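Local coordinates for UPF0131 protein ykqA (Bacillus subtilis, PDB 2QIK), which is a putative gamma-glutamylcyclotransferase, probably releasing gamma-glutamyl groups as 5-oxoproline, although its physiological substrate is not established, at residues Asn2-Tyr8 / Tyr57-Ala63; Asp114-Met120 / Arg213-Val217; Arg141-Val147 / Tyr200-Arg204; Thr185-Tyr191 / Tyr258-Phe263. All blocks are in the same frame, centred on the assembly; numbering follows the deposited sequence. Where two conformers were deposited one is given.

Contact 1. Residues Asn2-Tyr8 / Tyr57-Ala63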
# COMPACT_ATOMS: atom_id res chain seq x y z
N ASN A 2 17.07 -14.11 15.53
CA ASN A 2 16.54 -13.34 14.36
C ASN A 2 16.18 -11.98 14.85
O ASN A 2 15.87 -11.77 16.01
CB ASN A 2 15.27 -14.01 13.77
CG ASN A 2 15.52 -15.27 13.08
OD1 ASN A 2 14.59 -15.98 12.63
ND2 ASN A 2 16.80 -15.58 12.92
N SER A 3 16.20 -11.04 13.94
CA SER A 3 15.90 -9.66 14.28
C SER A 3 14.87 -9.14 13.27
O SER A 3 15.07 -9.31 12.05
CB SER A 3 17.14 -8.79 14.12
OG SER A 3 18.20 -9.22 14.98
N LEU A 4 13.88 -8.39 13.74
CA LEU A 4 13.05 -7.63 12.84
C LEU A 4 13.86 -6.51 12.23
O LEU A 4 14.64 -5.84 12.90
CB LEU A 4 11.80 -7.10 13.51
CG LEU A 4 10.87 -8.16 14.03
CD1 LEU A 4 9.69 -7.45 14.75
CD2 LEU A 4 10.32 -9.03 12.92
N LEU A 5 13.65 -6.30 10.94
CA LEU A 5 14.38 -5.33 10.12
C LEU A 5 13.39 -4.53 9.26
O LEU A 5 12.59 -5.14 8.54
CB LEU A 5 15.35 -6.07 9.21
CG LEU A 5 16.06 -5.17 8.17
CD1 LEU A 5 17.03 -4.25 8.80
CD2 LEU A 5 16.77 -6.05 7.15
N PHE A 6 13.42 -3.22 9.42
CA PHE A 6 12.60 -2.32 8.61
C PHE A 6 13.44 -1.77 7.48
O PHE A 6 14.51 -1.19 7.71
CB PHE A 6 12.09 -1.16 9.51
CG PHE A 6 11.31 -0.09 8.78
CD1 PHE A 6 11.92 1.05 8.37
CD2 PHE A 6 9.97 -0.24 8.53
CE1 PHE A 6 11.20 2.08 7.74
CE2 PHE A 6 9.27 0.76 7.90
CZ PHE A 6 9.87 1.90 7.55
N VAL A 7 12.96 -1.97 6.25
CA VAL A 7 13.66 -1.50 5.07
C VAL A 7 12.78 -0.52 4.31
O VAL A 7 11.59 -0.68 4.19
CB VAL A 7 14.14 -2.61 4.07
CG1 VAL A 7 15.27 -3.43 4.76
CG2 VAL A 7 12.94 -3.49 3.60
N TYR A 8 13.45 0.49 3.76
CA TYR A 8 12.76 1.64 3.15
C TYR A 8 13.31 2.03 1.77
O TYR A 8 12.73 2.88 1.11
CB TYR A 8 12.85 2.88 4.08
CG TYR A 8 14.26 3.27 4.43
CD1 TYR A 8 15.00 4.03 3.54
CD2 TYR A 8 14.85 2.87 5.58
CE1 TYR A 8 16.30 4.36 3.79
CE2 TYR A 8 16.16 3.19 5.84
CZ TYR A 8 16.89 3.94 4.96
OH TYR A 8 18.21 4.33 5.21
N TYR A 57 7.85 5.17 5.00
CA TYR A 57 7.15 3.93 4.69
C TYR A 57 8.15 2.84 4.27
O TYR A 57 9.20 3.13 3.71
CB TYR A 57 6.08 4.15 3.63
CG TYR A 57 4.96 4.96 4.19
CD1 TYR A 57 4.95 6.36 4.16
CD2 TYR A 57 3.97 4.33 4.92
CE1 TYR A 57 4.00 7.10 4.81
CE2 TYR A 57 2.98 5.06 5.55
CZ TYR A 57 3.00 6.45 5.51
OH TYR A 57 2.04 7.14 6.26
N GLY A 58 7.85 1.60 4.61
CA GLY A 58 8.71 0.53 4.27
C GLY A 58 8.08 -0.81 4.59
O GLY A 58 6.87 -0.95 4.64
N GLU A 59 8.95 -1.82 4.78
CA GLU A 59 8.54 -3.20 4.93
C GLU A 59 9.34 -3.81 6.07
O GLU A 59 10.47 -3.37 6.33
CB GLU A 59 8.91 -3.98 3.64
CG GLU A 59 8.25 -3.43 2.39
CD GLU A 59 8.88 -3.84 1.09
OE1 GLU A 59 8.71 -3.11 0.07
OE2 GLU A 59 9.59 -4.81 0.98
N VAL A 60 8.73 -4.79 6.78
CA VAL A 60 9.40 -5.47 7.89
C VAL A 60 9.70 -6.90 7.51
O VAL A 60 8.80 -7.62 7.08
CB VAL A 60 8.58 -5.42 9.15
CG1 VAL A 60 9.24 -6.17 10.30
CG2 VAL A 60 8.23 -3.98 9.57
N TYR A 61 10.95 -7.30 7.69
CA TYR A 61 11.42 -8.66 7.46
C TYR A 61 12.01 -9.24 8.73
O TYR A 61 12.44 -8.53 9.64
CB TYR A 61 12.52 -8.64 6.37
CG TYR A 61 11.98 -8.37 5.01
CD1 TYR A 61 11.76 -7.07 4.60
CD2 TYR A 61 11.65 -9.37 4.12
CE1 TYR A 61 11.20 -6.76 3.41
CE2 TYR A 61 11.08 -9.09 2.91
CZ TYR A 61 10.85 -7.73 2.56
OH TYR A 61 10.23 -7.47 1.33
N GLU A 62 12.02 -10.58 8.78
CA GLU A 62 12.71 -11.27 9.85
C GLU A 62 14.08 -11.74 9.31
O GLU A 62 14.15 -12.59 8.46
CB GLU A 62 11.91 -12.47 10.24
CG GLU A 62 12.59 -13.29 11.22
CD GLU A 62 12.24 -13.09 12.56
OE1 GLU A 62 12.39 -11.87 12.99
OE2 GLU A 62 11.91 -14.22 13.16
N ALA A 63 15.14 -11.09 9.79
CA ALA A 63 16.49 -11.27 9.33
C ALA A 63 17.32 -12.09 10.28
O ALA A 63 17.41 -11.76 11.47
CB ALA A 63 17.15 -9.95 9.11
O HOH W 1 19.55 -11.22 13.57
O HOH W 2 10.20 3.60 1.26
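Segment 57-63, of strand 55-63, runs antiparallel to strand 3-7. At Tyr57 the carbonyl O reaches O of Tyr8, which probably contributes to substrate binding, through a water that donates to both, while the phenol leaves the pair for Arg32. At Gly58 a beta carbon would clash with Val7 O and Phe6 CZ. Glu59 forms a hydrogen-bonded pair with Val7 (Glu59 N to Val7 O and Val7 N to Glu59 O, both 2.9 Å); its OE2 accepts from Tyr61 OH at 2.8 Å, while OE1 pairs with Arg12. Val60, opposite Phe6, sets CG1 4.0 Å from Leu4 CD2. Tyr61 pairs with Leu5 and packs CE1 3.7 Å from Val7 CG2. Glu62 OE1 lies 3.5 Å from Leu4 CD2, and Ala63 closes the register with Ser3 (Ser3 N to Ala63 O 2.8 Å). Strand 25-34 continues the sheet beyond 55-63, backbone hydrogen bonds of Leu4 and Phe6 with Leu95 join outermost strands 3-7 and 90-98, closing the sheet into a barrel, and helix 65-74 covers Leu5 and Ala63.

Contact 2. Residues Asp114-Met120 / Arg213-Val217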
# COMPACT_ATOMS: atom_id res chain seq x y z
N ASP A 114 8.01 7.72 0.96
CA ASP A 114 7.87 6.40 0.37
C ASP A 114 8.70 6.33 -0.89
O ASP A 114 8.42 6.98 -1.89
CB ASP A 114 6.38 6.11 0.12
CG ASP A 114 6.12 4.68 -0.30
OD1 ASP A 114 5.03 4.18 0.09
OD2 ASP A 114 6.94 4.09 -1.02
N TRP A 115 9.77 5.51 -0.82
CA TRP A 115 10.70 5.43 -1.92
C TRP A 115 10.07 4.89 -3.20
O TRP A 115 10.40 5.34 -4.28
CB TRP A 115 11.89 4.54 -1.47
CG TRP A 115 12.93 4.28 -2.48
CD1 TRP A 115 13.35 3.03 -2.94
CD2 TRP A 115 13.83 5.18 -2.96
NE1 TRP A 115 14.37 3.15 -3.79
CE2 TRP A 115 14.72 4.46 -3.84
CE3 TRP A 115 13.96 6.54 -2.89
CZ2 TRP A 115 15.74 5.03 -4.57
CZ3 TRP A 115 15.10 7.12 -3.63
CH2 TRP A 115 15.90 6.39 -4.43
N LYS A 116 9.23 3.88 -3.07
CA LYS A 116 8.55 3.35 -4.26
C LYS A 116 7.60 4.35 -4.87
O LYS A 116 7.50 4.41 -6.10
CB LYS A 116 7.85 2.04 -3.90
CG LYS A 116 8.65 0.86 -3.67
CD LYS A 116 7.93 -0.43 -3.69
CE LYS A 116 8.92 -1.49 -3.65
NZ LYS A 116 8.36 -2.79 -3.61
N GLU A 117 6.90 5.09 -4.05
CA GLU A 117 6.02 6.13 -4.57
C GLU A 117 6.88 7.18 -5.27
O GLU A 117 6.54 7.60 -6.39
CB GLU A 117 5.23 6.73 -3.42
CG GLU A 117 4.16 7.76 -3.82
CD GLU A 117 4.59 9.16 -4.00
OE1 GLU A 117 3.74 9.96 -4.48
OE2 GLU A 117 5.73 9.47 -3.60
N HIS A 118 8.04 7.50 -4.72
CA HIS A 118 8.92 8.48 -5.32
C HIS A 118 9.39 7.96 -6.66
O HIS A 118 9.52 8.72 -7.63
CB HIS A 118 10.08 8.77 -4.38
CG HIS A 118 11.23 9.49 -5.04
ND1 HIS A 118 12.45 8.93 -5.35
CD2 HIS A 118 11.32 10.78 -5.38
CE1 HIS A 118 13.23 9.84 -5.91
NE2 HIS A 118 12.56 10.98 -5.94
N GLN A 119 9.77 6.69 -6.75
CA GLN A 119 10.25 6.12 -8.04
C GLN A 119 9.17 6.18 -9.10
O GLN A 119 9.41 6.50 -10.22
CB GLN A 119 10.71 4.69 -7.82
CG GLN A 119 12.02 4.58 -6.97
CD GLN A 119 12.38 3.16 -6.69
OE1 GLN A 119 13.55 2.75 -6.97
NE2 GLN A 119 11.47 2.40 -6.24
N MSE A 120 7.94 5.90 -8.69
CA MSE A 120 6.83 5.91 -9.61
C MSE A 120 6.59 7.28 -10.21
O MSE A 120 6.41 7.47 -11.42
CB MSE A 120 5.58 5.40 -8.91
CG MSE A 120 4.26 5.48 -9.73
SE MSE A 120 2.73 4.85 -8.83
CE MSE A 120 2.65 6.25 -7.55
N ARG A 213 -3.00 6.82 1.52
CA ARG A 213 -1.66 6.90 0.92
C ARG A 213 -1.55 5.95 -0.27
O ARG A 213 -2.20 4.89 -0.30
CB ARG A 213 -0.61 6.47 1.92
CG ARG A 213 -0.68 5.13 2.47
CD ARG A 213 0.43 4.85 3.46
NE ARG A 213 0.44 3.54 3.87
CZ ARG A 213 1.21 2.52 3.28
NH1 ARG A 213 2.10 2.71 2.34
NH2 ARG A 213 1.14 1.38 3.77
N PRO A 214 -0.72 6.30 -1.27
CA PRO A 214 -0.32 5.33 -2.26
C PRO A 214 0.41 4.19 -1.59
O PRO A 214 1.13 4.40 -0.59
CB PRO A 214 0.57 6.15 -3.19
CG PRO A 214 0.45 7.58 -2.82
CD PRO A 214 0.04 7.58 -1.40
N ALA A 215 0.23 2.99 -2.10
CA ALA A 215 0.86 1.81 -1.59
C ALA A 215 1.05 0.84 -2.72
O ALA A 215 0.52 1.03 -3.82
CB ALA A 215 0.03 1.21 -0.46
N PHE A 216 1.76 -0.25 -2.47
CA PHE A 216 2.15 -1.19 -3.52
C PHE A 216 1.86 -2.62 -3.06
O PHE A 216 2.15 -2.96 -1.89
CB PHE A 216 3.62 -1.03 -3.92
CG PHE A 216 3.85 0.37 -4.40
CD1 PHE A 216 3.59 0.72 -5.67
CD2 PHE A 216 4.14 1.38 -3.50
CE1 PHE A 216 3.65 2.06 -6.07
CE2 PHE A 216 4.18 2.70 -3.87
CZ PHE A 216 3.96 3.00 -5.18
N VAL A 217 1.33 -3.40 -3.97
CA VAL A 217 1.02 -4.79 -3.75
C VAL A 217 1.33 -5.57 -4.99
O VAL A 217 1.31 -5.08 -6.09
CB VAL A 217 -0.48 -5.00 -3.34
CG1 VAL A 217 -0.73 -4.43 -1.99
CG2 VAL A 217 -1.45 -4.45 -4.38
O HOH W 3 2.91 5.63 0.95
O HOH W 4 4.87 1.57 0.77
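A capped helix N-terminus meets a strand here, bringing together the two AIG2-like halves of the chain close to the probable substrate loop: the Lys116 side chain is about 8 Å from Gly9. Asp114 is the N-cap, its OD2 accepting from Glu117 N at 3.2 Å, and the same carboxylate is paired with Arg12. Its other oxygen faces the strand, where Asp114 OD1 and Arg213 NH1 form a long salt bridge of 4.0 Å, while Arg213 NH2 is hydrogen-bonded to Gln30. Two waters fill that gap. Both donate to Asp114 OD1 at 2.7 Å and accept weakly from Arg213 NH1, and one also donates to Pro214 O at 2.7 Å. Phe216 supplies the main apolar contact. Lys116 CB lies over its face, 4.1 Å from the ring centroid, in a CH-pi contact, while Lys116 NZ goes on to Asp228 and Lys13 O. At the ring edge the selenium of Met120, a selenomethionine, makes a Met-aromatic contact, SE to Phe216 CE1 4.0 Å. Glu117 CG rests on Pro214 CG at 3.8 Å. The helix crosses the strand at 95°, with axes 8.5 Å apart, a nearly perpendicular helix-on-sheet packing between two related domains.

Contact 3. Residues Arg141-Val147 / Tyr200-Arg204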
# COMPACT_ATOMS: atom_id res chain seq x y z
N ARG A 141 -18.30 7.24 -11.34
CA ARG A 141 -17.53 8.43 -10.92
C ARG A 141 -16.46 8.72 -11.98
O ARG A 141 -16.26 9.87 -12.31
CB ARG A 141 -16.94 8.38 -9.52
CG ARG A 141 -17.99 8.47 -8.44
CD ARG A 141 -17.34 8.48 -7.06
NE ARG A 141 -16.50 9.68 -6.94
CZ ARG A 141 -15.67 9.93 -5.94
NH1 ARG A 141 -15.58 9.04 -5.02
NH2 ARG A 141 -14.90 11.06 -5.95
N PHE A 142 -15.80 7.70 -12.53
CA PHE A 142 -14.87 7.94 -13.62
C PHE A 142 -15.55 8.69 -14.75
O PHE A 142 -15.02 9.63 -15.35
CB PHE A 142 -14.27 6.66 -14.18
CG PHE A 142 -13.46 5.81 -13.22
CD1 PHE A 142 -13.51 4.42 -13.36
CD2 PHE A 142 -12.60 6.34 -12.28
CE1 PHE A 142 -12.74 3.60 -12.55
CE2 PHE A 142 -11.81 5.48 -11.47
CZ PHE A 142 -11.93 4.11 -11.59
N GLN A 143 -16.72 8.19 -15.13
CA GLN A 143 -17.45 8.79 -16.27
C GLN A 143 -17.78 10.25 -15.95
O GLN A 143 -17.66 11.12 -16.81
CB GLN A 143 -18.72 8.03 -16.56
CG GLN A 143 -18.46 6.67 -17.16
CD GLN A 143 -19.71 5.86 -17.34
OE1 GLN A 143 -19.82 5.09 -18.32
NE2 GLN A 143 -20.68 6.06 -16.47
N LYS A 144 -18.27 10.55 -14.75
CA LYS A 144 -18.59 11.94 -14.35
C LYS A 144 -17.40 12.88 -14.39
O LYS A 144 -17.55 14.05 -14.69
CB LYS A 144 -19.23 12.01 -12.99
CG LYS A 144 -20.57 11.41 -12.92
CD LYS A 144 -21.15 11.57 -11.54
CE LYS A 144 -21.69 10.26 -11.05
NZ LYS A 144 -21.15 9.79 -9.74
N ALA A 145 -16.21 12.35 -14.08
CA ALA A 145 -15.00 13.12 -14.07
C ALA A 145 -14.36 13.19 -15.46
O ALA A 145 -13.37 13.86 -15.62
CB ALA A 145 -14.05 12.51 -13.09
N GLY A 146 -14.90 12.46 -16.46
CA GLY A 146 -14.32 12.47 -17.79
C GLY A 146 -13.05 11.69 -17.93
O GLY A 146 -12.28 11.92 -18.85
N VAL A 147 -12.80 10.74 -17.02
CA VAL A 147 -11.62 9.92 -17.05
C VAL A 147 -11.82 8.45 -17.34
O VAL A 147 -10.89 7.64 -17.25
CB VAL A 147 -10.78 10.10 -15.74
CG1 VAL A 147 -10.36 11.53 -15.57
CG2 VAL A 147 -11.49 9.55 -14.53
N TYR A 200 -5.51 12.20 -11.09
CA TYR A 200 -6.95 12.04 -10.82
C TYR A 200 -7.10 11.13 -9.60
O TYR A 200 -7.89 11.41 -8.68
CB TYR A 200 -7.65 11.43 -12.05
CG TYR A 200 -9.02 10.89 -11.69
CD1 TYR A 200 -10.08 11.74 -11.52
CD2 TYR A 200 -9.20 9.57 -11.43
CE1 TYR A 200 -11.28 11.29 -11.10
CE2 TYR A 200 -10.40 9.09 -11.03
CZ TYR A 200 -11.47 9.95 -10.86
OH TYR A 200 -12.70 9.44 -10.45
N LEU A 201 -6.39 10.00 -9.58
CA LEU A 201 -6.51 9.07 -8.45
C LEU A 201 -6.02 9.69 -7.16
O LEU A 201 -6.62 9.50 -6.10
CB LEU A 201 -5.85 7.78 -8.74
CG LEU A 201 -6.46 6.92 -9.85
CD1 LEU A 201 -5.58 5.74 -10.19
CD2 LEU A 201 -7.83 6.43 -9.43
N TYR A 202 -4.90 10.43 -7.22
CA TYR A 202 -4.39 11.08 -6.03
C TYR A 202 -5.40 12.04 -5.43
O TYR A 202 -5.55 12.15 -4.21
CB TYR A 202 -3.08 11.80 -6.27
CG TYR A 202 -1.82 11.00 -6.14
CD1 TYR A 202 -1.70 9.74 -6.67
CD2 TYR A 202 -0.71 11.52 -5.46
CE1 TYR A 202 -0.51 9.02 -6.51
CE2 TYR A 202 0.46 10.81 -5.34
CZ TYR A 202 0.57 9.56 -5.84
OH TYR A 202 1.71 8.80 -5.74
N LYS A 203 -6.14 12.74 -6.29
CA LYS A 203 -7.20 13.65 -5.79
C LYS A 203 -8.36 12.88 -5.25
O LYS A 203 -8.87 13.18 -4.16
CB LYS A 203 -7.58 14.61 -6.94
CG LYS A 203 -8.72 15.56 -6.54
CD LYS A 203 -9.25 16.44 -7.67
CE LYS A 203 -10.56 17.19 -7.33
NZ LYS A 203 -11.29 17.57 -8.56
N ARG A 204 -8.84 11.89 -5.99
CA ARG A 204 -9.98 11.10 -5.52
C ARG A 204 -9.73 10.46 -4.17
O ARG A 204 -10.60 10.34 -3.34
CB ARG A 204 -10.30 10.03 -6.58
CG ARG A 204 -11.48 9.20 -6.23
CD ARG A 204 -11.93 8.33 -7.37
NE ARG A 204 -12.96 7.37 -6.97
CZ ARG A 204 -13.73 6.71 -7.81
NH1 ARG A 204 -13.71 6.98 -9.10
NH2 ARG A 204 -14.54 5.80 -7.35
O HOH W 5 -14.19 11.31 -9.20
O HOH W 6 -13.19 9.16 -3.11
O HOH W 7 -13.10 11.51 -3.61
O HOH W 8 -15.57 5.21 -10.54
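Tyr200 is the bump of this surface contact, projecting from helix 198-204 into a hollow formed by the last turn of helix 140-145 and the residues after it, where Phe142 stacks on Phe151. Val147 CG2 covers one face of the phenol, 3.6 Å from the ring centroid in a CH-pi contact. Ala145 CB touches Tyr200 CE1 at 3.6 Å, and Phe142 CD2 lies 3.7 Å from Tyr200 CE2. Val147 is brought to the ring by the Schellman motif at Gly146, whose positive phi ends the helix. Arg204 extends across to Phe142 (NH1 to CE2 3.4 Å), and the guanidinium of Arg141 lies flat on that of Arg204, centres 4.2 Å apart. Arg204 NH1 donates to Tyr200 OH at 3.0 Å and to a water 2.9 Å away, which accepts from Phe142 N; NH2 bonds Ser135. Two further waters link Arg141 NH1 and NH2 to Arg204 O. No direct hydrogen bond joins the segments: apolar packing, bridging waters and a stack of like charges, probably screened by solvent, do.

Contact 4. Residues Thr185-Tyr191 / Tyr258-Phe263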
# COMPACT_ATOMS: atom_id res chain seq x y z
N THR A 185 -7.67 -12.88 2.80
CA THR A 185 -7.51 -12.88 1.32
C THR A 185 -8.60 -12.03 0.75
O THR A 185 -9.70 -11.98 1.30
CB THR A 185 -7.57 -14.33 0.74
OG1 THR A 185 -7.09 -14.29 -0.59
CG2 THR A 185 -8.99 -14.82 0.50
N THR A 186 -8.31 -11.30 -0.29
CA THR A 186 -9.28 -10.48 -0.94
C THR A 186 -9.15 -10.44 -2.45
O THR A 186 -8.23 -11.07 -2.99
CB THR A 186 -9.24 -9.10 -0.27
OG1 THR A 186 -10.49 -8.44 -0.54
CG2 THR A 186 -8.08 -8.22 -0.73
N GLU A 187 -10.08 -9.74 -3.12
CA GLU A 187 -10.10 -9.60 -4.55
C GLU A 187 -10.32 -8.15 -4.91
O GLU A 187 -10.92 -7.39 -4.15
CB GLU A 187 -11.22 -10.48 -5.22
CG GLU A 187 -11.15 -11.96 -4.92
CD GLU A 187 -12.10 -12.77 -5.80
OE1 GLU A 187 -12.73 -12.23 -6.73
OE2 GLU A 187 -12.20 -13.99 -5.49
N GLY A 188 -9.86 -7.83 -6.11
CA GLY A 188 -10.16 -6.53 -6.71
C GLY A 188 -9.97 -6.61 -8.20
O GLY A 188 -9.80 -7.69 -8.75
N VAL A 189 -9.98 -5.47 -8.83
CA VAL A 189 -9.82 -5.33 -10.31
C VAL A 189 -8.45 -4.64 -10.51
O VAL A 189 -8.19 -3.60 -9.92
CB VAL A 189 -10.96 -4.41 -10.92
CG1 VAL A 189 -10.86 -4.29 -12.43
CG2 VAL A 189 -12.36 -4.86 -10.49
N LEU A 190 -7.65 -5.19 -11.39
CA LEU A 190 -6.40 -4.58 -11.80
C LEU A 190 -6.62 -3.92 -13.12
O LEU A 190 -7.07 -4.54 -14.10
CB LEU A 190 -5.29 -5.63 -11.90
CG LEU A 190 -3.91 -5.09 -12.15
CD1 LEU A 190 -3.45 -4.31 -10.92
CD2 LEU A 190 -2.93 -6.16 -12.51
N TYR A 191 -6.34 -2.62 -13.21
CA TYR A 191 -6.41 -1.84 -14.42
C TYR A 191 -5.01 -1.50 -14.94
O TYR A 191 -4.09 -1.25 -14.16
CB TYR A 191 -7.07 -0.51 -14.18
CG TYR A 191 -8.51 -0.48 -13.73
CD1 TYR A 191 -9.55 -0.52 -14.63
CD2 TYR A 191 -8.81 -0.31 -12.41
CE1 TYR A 191 -10.85 -0.43 -14.24
CE2 TYR A 191 -10.15 -0.23 -11.97
CZ TYR A 191 -11.15 -0.25 -12.90
OH TYR A 191 -12.47 -0.12 -12.51
N TYR A 258 -16.74 -7.81 -11.95
CA TYR A 258 -15.40 -8.35 -12.08
C TYR A 258 -15.05 -9.55 -11.20
O TYR A 258 -14.15 -10.30 -11.55
CB TYR A 258 -14.41 -7.22 -11.77
CG TYR A 258 -14.36 -6.06 -12.76
CD1 TYR A 258 -13.81 -6.23 -14.01
CD2 TYR A 258 -14.68 -4.78 -12.36
CE1 TYR A 258 -13.72 -5.23 -14.91
CE2 TYR A 258 -14.57 -3.70 -13.28
CZ TYR A 258 -14.07 -3.93 -14.56
OH TYR A 258 -13.91 -2.89 -15.49
N LEU A 259 -15.61 -9.65 -10.01
CA LEU A 259 -15.05 -10.55 -8.98
C LEU A 259 -15.75 -11.91 -8.94
O LEU A 259 -16.78 -12.11 -9.57
CB LEU A 259 -15.09 -9.87 -7.61
CG LEU A 259 -14.46 -8.48 -7.55
CD1 LEU A 259 -14.44 -8.04 -6.13
CD2 LEU A 259 -13.04 -8.49 -8.16
N SER A 260 -15.21 -12.84 -8.21
CA SER A 260 -15.86 -14.14 -8.13
C SER A 260 -17.21 -13.99 -7.40
O SER A 260 -17.32 -13.22 -6.47
CB SER A 260 -14.98 -15.20 -7.46
OG SER A 260 -14.77 -14.97 -6.08
N PRO A 261 -18.24 -14.74 -7.80
CA PRO A 261 -19.49 -14.75 -7.07
C PRO A 261 -19.31 -15.04 -5.55
O PRO A 261 -19.95 -14.41 -4.78
CB PRO A 261 -20.33 -15.78 -7.84
CG PRO A 261 -19.65 -16.02 -9.08
CD PRO A 261 -18.27 -15.63 -8.99
N GLU A 262 -18.43 -15.96 -5.17
CA GLU A 262 -18.30 -16.35 -3.75
C GLU A 262 -17.73 -15.14 -3.02
O GLU A 262 -18.18 -14.83 -1.92
CB GLU A 262 -17.38 -17.56 -3.48
CG GLU A 262 -17.15 -18.00 -1.97
CD GLU A 262 -18.36 -18.62 -1.19
OE1 GLU A 262 -18.33 -18.84 0.12
OE2 GLU A 262 -19.38 -18.93 -1.87
N PHE A 263 -16.78 -14.46 -3.63
CA PHE A 263 -16.19 -13.30 -2.94
C PHE A 263 -17.15 -12.17 -2.85
O PHE A 263 -17.29 -11.56 -1.80
CB PHE A 263 -14.92 -12.83 -3.63
CG PHE A 263 -14.34 -11.64 -2.96
CD1 PHE A 263 -13.59 -11.79 -1.82
CD2 PHE A 263 -14.58 -10.36 -3.45
CE1 PHE A 263 -13.14 -10.67 -1.13
CE2 PHE A 263 -14.12 -9.27 -2.74
CZ PHE A 263 -13.40 -9.44 -1.61
O HOH W 9 -14.53 -0.34 -14.41
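Hydrogen bonds centre on Glu187, whose carboxylate grips the start of helix 261-273. Glu187 OE1 accepts from Ser260 N at 3.0 Å, almost in line, and Glu187 OE2 accepts from Ser260 OG at 2.8 Å. That hydroxyl is also the N-cap, accepting from Phe263 N at 3.2 Å, so the strand residue reinforces the cap from outside the helix. A water provides the other polar link, 2.8 Å from both Tyr191 OH and Tyr258 OH; it donates to Tyr191, whose hydroxyl also bonds Cys136 O. Two CH-pi contacts follow the strand: Glu187 CB stands over the Phe263 ring, 4.0 Å from its centroid, and Val189 CG1 over the Tyr258 ring, 3.6 Å from its centroid. Apolar packing between them sets Leu259 CD2 4.4 Å from Val189 CG2. Strand 185-193 is the middle of three antiparallel strands, between 128-132 and 154-161. The junction of helices 245-258 and 261-273 thus packs on the central strand of an antiparallel sheet in the C-terminal AIG2-like region, its N-cap serine held by a strand glutamate.

Overall arrangement
Contact 1 is the most buried, a strand pair held by regular backbone bonds within the N-terminal sheet, whereas contact 3 is a surface meeting of helices that relies on side chains and water. Contacts 2 and 4 are intermediate, each setting a helix start against a strand with a side-chain N-cap. Contact 2 adds a long, watered ion pair, contact 4 direct bonds from a glutamate. Contact 2 touches contact 1, through Tyr57 and Arg213, and contact 3, through Tyr202, which reaches Glu117 and Met120. Contact 3 meets contact 4 where Phe142 packs on Tyr191. Contacts 1 and 4, centres 29 Å apart, lie in separate AIG2-like ranges, bridged by contact 2.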